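Local coordinates for tetratricopeptide repeat domain protein (Salinibacter ruber, PDB 3MA5) that is of unknown function but carries tetratricopeptide repeats, helical hairpins that in other proteins commonly serve as scaffolds for protein-protein binding, at residues A12-H17 with A28-L33. Numbering follows the deposited sequence.
Sequences ALAQEH and ALFEEL
Leu29 reaches across to Ala14, and its side chain meets three residues of 12-17. Its CB lies 3.7 Å from Ala14 CB. The first torsion sets CG anti to the carbonyl carbon, and about CB-CG the CD1 branch is anti to CA (chi2 169°), which carries that methyl group outward to 12-17. There CD1 lies 3.5 Å from Ala14 CA and 3.6 Å from Ala14 CB. The same methyl group is 4.0 Å from Leu13 CG, the two leucine side chains crossing at about a right angle. At 4.0 Å from His17 CD2, Leu29 CD1 meets the imidazole at its edge, near the ring plane. Phe30 covers Ala14 differently: Ala14 CB stands 4.0 Å from the ring centroid and 18° off the ring normal, a CH-pi contact over one face, offset toward the rim. No hydrogen bond joins the segments; the side chains meet through carbon atoms, with His17 contributing ring CD2. The segment axes approach to 9.3 Å and run nearly antiparallel, at 153°, with the small Ala14 facing Leu29. This is the helix-turn-helix pairing of a tetratricopeptide repeat, helix 7-19 against helix 23-36 within the predicted repeat 7-40. Phe30 also touches Leu18 of the first helix, and with Thr43 and Leu47 it carries the packing onto helix 42-53, the first helix of the next predicted repeat.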
# COMPACT_ATOMS: atom_id res chain seq x y z
N ALA A 12 -7.59 4.10 -8.04
CA ALA A 12 -8.97 4.31 -7.60
C ALA A 12 -9.77 3.04 -7.89
O ALA A 12 -10.63 2.64 -7.11
CB ALA A 12 -9.58 5.51 -8.33
N LEU A 13 -9.48 2.42 -9.03
CA LEU A 13 -10.13 1.18 -9.43
C LEU A 13 -9.95 0.20 -8.27
O LEU A 13 -10.93 -0.22 -7.64
CB LEU A 13 -9.44 0.64 -10.68
CG LEU A 13 -10.04 -0.45 -11.56
CD1 LEU A 13 -11.13 -1.21 -10.84
CD2 LEU A 13 -10.58 0.21 -12.81
N ALA A 14 -8.70 -0.15 -8.01
CA ALA A 14 -8.31 -1.07 -6.94
C ALA A 14 -9.00 -0.72 -5.64
O ALA A 14 -9.31 -1.58 -4.83
CB ALA A 14 -6.82 -1.02 -6.74
N GLN A 15 -9.22 0.58 -5.46
CA GLN A 15 -9.85 1.13 -4.27
C GLN A 15 -11.33 0.87 -4.11
O GLN A 15 -11.82 0.72 -2.99
CB GLN A 15 -9.60 2.63 -4.25
CG GLN A 15 -8.25 3.02 -3.71
CD GLN A 15 -8.32 3.37 -2.24
OE1 GLN A 15 -8.19 2.51 -1.38
NE2 GLN A 15 -8.57 4.65 -1.96
N GLU A 16 -12.06 0.85 -5.21
CA GLU A 16 -13.49 0.59 -5.13
C GLU A 16 -13.65 -0.88 -4.75
O GLU A 16 -14.45 -1.21 -3.88
CB GLU A 16 -14.18 0.90 -6.47
CG GLU A 16 -14.22 2.37 -6.93
CD GLU A 16 -14.87 3.31 -5.92
OE1 GLU A 16 -15.46 2.82 -4.92
OE2 GLU A 16 -14.80 4.54 -6.14
N HIS A 17 -12.88 -1.74 -5.41
CA HIS A 17 -12.91 -3.18 -5.11
C HIS A 17 -12.81 -3.37 -3.60
O HIS A 17 -13.72 -3.91 -2.98
CB HIS A 17 -11.73 -3.88 -5.79
CG HIS A 17 -11.92 -4.09 -7.25
ND1 HIS A 17 -13.01 -4.75 -7.77
CD2 HIS A 17 -11.15 -3.74 -8.31
CE1 HIS A 17 -12.91 -4.80 -9.08
NE2 HIS A 17 -11.79 -4.20 -9.44
N ALA A 28 -4.25 -7.66 -6.74
CA ALA A 28 -3.64 -7.84 -8.05
C ALA A 28 -3.18 -6.47 -8.54
O ALA A 28 -1.99 -6.22 -8.73
CB ALA A 28 -4.66 -8.43 -9.02
N LEU A 29 -4.14 -5.57 -8.73
CA LEU A 29 -3.87 -4.22 -9.19
C LEU A 29 -2.77 -3.53 -8.37
O LEU A 29 -1.82 -2.98 -8.93
CB LEU A 29 -5.16 -3.38 -9.13
CG LEU A 29 -6.27 -3.71 -10.13
CD1 LEU A 29 -7.53 -2.97 -9.74
CD2 LEU A 29 -5.85 -3.33 -11.54
N PHE A 30 -2.90 -3.56 -7.05
CA PHE A 30 -1.91 -2.92 -6.18
C PHE A 30 -0.47 -3.38 -6.43
O PHE A 30 0.43 -2.55 -6.56
CB PHE A 30 -2.26 -3.12 -4.70
CG PHE A 30 -3.31 -2.18 -4.19
CD1 PHE A 30 -3.34 -0.85 -4.59
CD2 PHE A 30 -4.27 -2.63 -3.29
CE1 PHE A 30 -4.31 0.04 -4.10
CE2 PHE A 30 -5.25 -1.75 -2.79
CZ PHE A 30 -5.26 -0.42 -3.20
N GLU A 31 -0.27 -4.69 -6.49
CA GLU A 31 1.06 -5.26 -6.69
C GLU A 31 1.64 -4.83 -8.02
O GLU A 31 2.84 -4.54 -8.12
CB GLU A 31 1.01 -6.79 -6.63
CG GLU A 31 1.57 -7.37 -5.34
CD GLU A 31 1.06 -8.78 -5.08
OE1 GLU A 31 0.92 -9.53 -6.07
OE2 GLU A 31 0.81 -9.14 -3.91
N GLU A 32 0.78 -4.82 -9.03
CA GLU A 32 1.12 -4.44 -10.39
C GLU A 32 1.59 -2.98 -10.40
O GLU A 32 2.67 -2.65 -10.89
CB GLU A 32 -0.14 -4.62 -11.22
CG GLU A 32 -0.05 -4.31 -12.68
CD GLU A 32 -1.44 -4.25 -13.27
OE1 GLU A 32 -2.24 -3.40 -12.80
OE2 GLU A 32 -1.75 -5.06 -14.19
N LEU A 33 0.76 -2.12 -9.82
CA LEU A 33 1.03 -0.69 -9.69
C LEU A 33 2.35 -0.44 -9.03
O LEU A 33 3.08 0.46 -9.41
CB LEU A 33 -0.01 -0.04 -8.82
CG LEU A 33 -1.16 0.70 -9.46
CD1 LEU A 33 -2.04 1.21 -8.35
CD2 LEU A 33 -0.63 1.84 -10.31